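Local coordinates for protein endo-beta-1,4-xylanase Xyn10C (Pseudomonas cellulosa, PDB 1GNY) that cleaves internal linkages of the xylan backbone through its C-terminal domain and binds xylan and xylooligosaccharides through an N-terminal family 15 carbohydrate-binding module, the part present here, at residues A[80-85]-A[122-127]. Numbering follows the deposited sequence.
Sequences AQLKED and TARDVQ. With XYP (beta-D-xylopyranose), chain B; XYP (beta-D-xylopyranose), chain C.
Gln81 and Gln127 form part of the xylan-binding site of CBM15, projecting side by side from an antiparallel hydrogen-bonded pair of strand residues. Their backbones exchange two bonds, Gln81 N to Gln127 O and Gln127 N to Gln81 O, each 2.9 Å. Gln127 CG stands anti to the backbone N (chi1 -178°), and the extended chain carries NE2 to within 2.8 Å of Gln81 OE1. That bond is bent, with NE2 above the carbonyl plane and the two amide planes 67° apart. Gln127 NE2 also donates an almost straight bond (171°) to O2 of the chain B xylose, 3.0 Å away, while Gln81 NE2 donates to O4 of the same sugar at 3.0 Å. The bond between the two amides probably helps fix their rotation while both hold the sugar; Trp86 O and Arg14 hold Gln81 NE2 and Gln127 OE1, respectively.

On the other face of the sheet, Leu82 CD2 packs against Val126 CG2. A type II turn starts at Leu82 and ends at Asp85, and just past the last bridge Lys83 N donates to Asp125 O. The Arg124 chain, extended from CG to NE, runs alongside the turn: NH1 donates to Lys83 O at 3.3 Å, and Asp85 CB lies over one guanidinium face, toward its rim. A water bridges Lys83 NZ and Asp125 OD2; Lys83 NZ also forms a salt bridge with Asp47, and Asp125 OD1 one with Arg50. The turn links strand 75-82 to strand 85-90, at one edge of the five-stranded sheet, whereas strand 126-133 is flanked on its other side by strand 42-48.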
ATOM      1  N   ALA A  80       1.433   4.676   4.492  1.00 13.00           N
ATOM      2  CA  ALA A  80       2.295   4.110   5.510  1.00 12.85           C
ATOM      3  C   ALA A  80       1.954   4.808   6.834  1.00 14.03           C
ATOM      4  O   ALA A  80       1.552   5.962   6.841  1.00 14.51           O
ATOM      5  CB  ALA A  80       3.759   4.300   5.144  1.00 13.27           C
ATOM      6  N   GLN A  81       2.067   4.106   7.947  1.00 13.16           N
ATOM      7  CA  GLN A  81       1.753   4.708   9.270  1.00 13.48           C
ATOM      8  C   GLN A  81       2.490   3.933  10.372  1.00 14.25           C
ATOM      9  O   GLN A  81       2.851   2.758  10.226  1.00 14.82           O
ATOM     10  CB  GLN A  81       0.215   4.700   9.552  1.00 13.77           C
ATOM     11  CG  GLN A  81      -0.390   3.293   9.510  1.00 14.83           C
ATOM     12  CD  GLN A  81      -1.931   3.198   9.459  1.00 14.79           C
ATOM     13  OE1 GLN A  81      -2.450   2.230   8.889  1.00 14.85           O
ATOM     14  NE2 GLN A  81      -2.650   4.124  10.140  1.00 14.79           N
ATOM     15  N   LEU A  82       2.679   4.603  11.484  1.00 15.72           N
ATOM     16  CA  LEU A  82       3.321   4.008  12.654  1.00 16.79           C
ATOM     17  C   LEU A  82       2.381   3.021  13.340  1.00 17.74           C
ATOM     18  O   LEU A  82       1.268   3.374  13.657  1.00 18.87           O
ATOM     19  CB  LEU A  82       3.722   5.126  13.619  1.00 16.55           C
ATOM     20  CG  LEU A  82       4.718   6.143  13.066  1.00 18.54           C
ATOM     21  CD1 LEU A  82       5.027   7.206  14.150  1.00 21.59           C
ATOM     22  CD2 LEU A  82       6.014   5.492  12.604  1.00 19.99           C
ATOM     23  N   LYS A  83       2.815   1.783  13.505  1.00 20.34           N
ATOM     24  CA  LYS A  83       1.971   0.736  14.097  1.00 23.32           C
ATOM     25  C   LYS A  83       1.723   1.050  15.533  1.00 26.20           C
ATOM     26  O   LYS A  83       2.643   1.334  16.293  1.00 26.91           O
ATOM     27  CB  LYS A  83       2.590  -0.639  14.026  1.00 23.58           C
ATOM     28  CG  LYS A  83       2.332  -1.371  12.812  1.00 23.74           C
ATOM     29  CD  LYS A  83       2.545  -2.883  13.026  1.00 25.88           C
ATOM     30  CE  LYS A  83       1.281  -3.680  13.179  1.00 25.29           C
ATOM     31  NZ  LYS A  83       1.591  -5.118  13.285  1.00 25.28           N
ATOM     32  N   GLU A  84       0.454   1.040  15.886  1.00 28.41           N
ATOM     33  CA  GLU A  84      -0.013   1.405  17.219  1.00 30.14           C
ATOM     34  C   GLU A  84       0.011   2.919  17.530  1.00 29.70           C
ATOM     35  O   GLU A  84      -0.261   3.299  18.660  1.00 31.12           O
ATOM     36  CB  GLU A  84       0.744   0.613  18.286  1.00 31.54           C
ATOM     37  CG  GLU A  84      -0.160  -0.147  19.206  1.00 36.90           C
ATOM     38  CD  GLU A  84      -0.900  -1.243  18.467  1.00 42.69           C
ATOM     39  OE1 GLU A  84      -0.249  -2.215  18.025  1.00 46.84           O
ATOM     40  OE2 GLU A  84      -2.128  -1.094  18.290  1.00 46.34           O
ATOM     41  N   ASP A  85       0.393   3.759  16.564  1.00 28.24           N
ATOM     42  CA  ASP A  85       0.262   5.237  16.662  1.00 26.70           C
ATOM     43  C   ASP A  85      -0.292   5.664  15.308  1.00 24.31           C
ATOM     44  O   ASP A  85       0.276   6.492  14.595  1.00 22.90           O
ATOM     45  CB  ASP A  85       1.594   5.953  16.991  1.00 28.06           C
ATOM     46  CG  ASP A  85       1.393   7.388  17.546  1.00 30.97           C
ATOM     47  OD1 ASP A  85       0.252   7.911  17.632  1.00 33.46           O
ATOM     48  OD2 ASP A  85       2.345   8.111  17.899  1.00 38.65           O
ATOM     49  N   THR A 122      13.055   4.495  15.763  1.00 20.00           N
ATOM     50  CA  THR A 122      13.416   3.141  16.253  1.00 20.33           C
ATOM     51  C   THR A 122      12.353   2.364  17.026  1.00 21.16           C
ATOM     52  O   THR A 122      12.440   1.135  17.135  1.00 22.15           O
ATOM     53  CB  THR A 122      14.656   3.214  17.181  1.00 19.81           C
ATOM     54  OG1 THR A 122      14.382   4.116  18.256  1.00 22.28           O
ATOM     55  CG2 THR A 122      15.876   3.792  16.462  1.00 20.76           C
ATOM     56  N   ALA A 123      11.385   3.080  17.567  1.00 20.90           N
ATOM     57  CA  ALA A 123      10.366   2.510  18.463  1.00 21.45           C
ATOM     58  C   ALA A 123       9.333   1.545  17.855  1.00 21.50           C
ATOM     59  O   ALA A 123       8.941   0.564  18.483  1.00 21.49           O
ATOM     60  CB  ALA A 123       9.636   3.662  19.167  1.00 21.65           C
ATOM     61  N   ARG A 124       8.881   1.831  16.645  1.00 21.15           N
ATOM     62  CA  ARG A 124       7.728   1.105  16.075  1.00 21.19           C
ATOM     63  C   ARG A 124       7.961   0.447  14.731  1.00 19.83           C
ATOM     64  O   ARG A 124       8.757   0.915  13.933  1.00 18.91           O
ATOM     65  CB  ARG A 124       6.587   2.095  15.912  1.00 22.38           C
ATOM     66  CG  ARG A 124       6.174   2.751  17.219  1.00 24.96           C
ATOM     67  CD  ARG A 124       5.085   3.806  17.054  1.00 30.52           C
ATOM     68  NE  ARG A 124       4.672   4.421  18.316  1.00 32.47           N
ATOM     69  CZ  ARG A 124       3.972   3.832  19.290  1.00 37.89           C
ATOM     70  NH1 ARG A 124       3.535   2.571  19.180  1.00 39.96           N
ATOM     71  NH2 ARG A 124       3.664   4.526  20.392  1.00 38.68           N
ATOM     72  N   ASP A 125       7.234  -0.637  14.490  1.00 19.04           N
ATOM     73  CA  ASP A 125       7.171  -1.199  13.150  1.00 18.27           C
ATOM     74  C   ASP A 125       6.306  -0.200  12.364  1.00 17.33           C
ATOM     75  O   ASP A 125       5.518   0.557  12.945  1.00 17.87           O
ATOM     76  CB  ASP A 125       6.473  -2.549  13.120  1.00 18.36           C
ATOM     77  CG  ASP A 125       7.247  -3.661  13.824  1.00 22.83           C
ATOM     78  OD1 ASP A 125       8.500  -3.643  13.838  1.00 19.31           O
ATOM     79  OD2 ASP A 125       6.639  -4.648  14.344  1.00 26.41           O
ATOM     80  N   VAL A 126       6.490  -0.210  11.059  1.00 15.83           N
ATOM     81  CA  VAL A 126       5.718   0.669  10.161  1.00 15.07           C
ATOM     82  C   VAL A 126       4.821  -0.219   9.306  1.00 15.26           C
ATOM     83  O   VAL A 126       5.310  -1.123   8.598  1.00 16.43           O
ATOM     84  CB  VAL A 126       6.635   1.532   9.317  1.00 14.42           C
ATOM     85  CG1 VAL A 126       5.868   2.318   8.250  1.00 14.35           C
ATOM     86  CG2 VAL A 126       7.360   2.508  10.217  1.00 14.31           C
ATOM     87  N   GLN A 127       3.523   0.083   9.356  1.00 13.37           N
ATOM     88  CA  GLN A 127       2.524  -0.603   8.538  1.00 12.49           C
ATOM     89  C   GLN A 127       2.406   0.095   7.210  1.00 12.46           C
ATOM     90  O   GLN A 127       2.168   1.306   7.188  1.00 12.80           O
ATOM     91  CB  GLN A 127       1.167  -0.631   9.222  1.00 12.60           C
ATOM     92  CG  GLN A 127       0.053  -1.362   8.469  1.00 13.02           C
ATOM     93  CD  GLN A 127      -1.191  -1.498   9.326  1.00 14.13           C
ATOM     94  OE1 GLN A 127      -1.343  -2.512  10.025  1.00 14.67           O
ATOM     95  NE2 GLN A 127      -2.093  -0.518   9.236  1.00 15.37           N
TER
HETATM   96  C1  XYP B   2      -6.262  -0.107  12.328  1.00 18.73           C
HETATM   97  C2  XYP B   2      -5.776  -0.036  10.889  1.00 15.52           C
HETATM   98  C3  XYP B   2      -5.223   1.350  10.570  1.00 15.12           C
HETATM   99  C4  XYP B   2      -6.190   2.440  11.042  1.00 16.53           C
HETATM  100  C5  XYP B   2      -6.571   2.164  12.483  1.00 17.25           C
HETATM  101  O2  XYP B   2      -4.736  -0.986  10.677  1.00 15.43           O
HETATM  102  O3  XYP B   2      -4.991   1.480   9.176  1.00 13.94           O
HETATM  103  O4  XYP B   2      -5.521   3.677  10.957  1.00 14.99           O
HETATM  104  O5  XYP B   2      -7.143   0.883  12.636  1.00 17.09           O
HETATM  105  C1  XYP C   3      -6.258   4.820  10.507  1.00 14.93           C
HETATM  106  C2  XYP C   3      -5.916   5.976  11.427  1.00 14.96           C
HETATM  107  C3  XYP C   3      -6.656   7.204  10.929  1.00 14.81           C
HETATM  108  C4  XYP C   3      -6.313   7.474   9.479  1.00 17.28           C
HETATM  109  C5  XYP C   3      -6.577   6.214   8.689  1.00 14.77           C
HETATM  110  O2  XYP C   3      -6.333   5.687  12.758  1.00 17.27           O
HETATM  111  O3  XYP C   3      -6.241   8.360  11.635  1.00 19.14           O
HETATM  112  O4  XYP C   3      -7.148   8.527   8.999  1.00 19.52           O
HETATM  113  O5  XYP C   3      -5.880   5.088   9.241  1.00 15.65           O
HETATM  114  O   HOH W   1       4.147  -5.600  14.635  1.00 43.12           O
HETATM  115  O   HOH W   2       5.486   6.959  17.955  1.00 45.14           O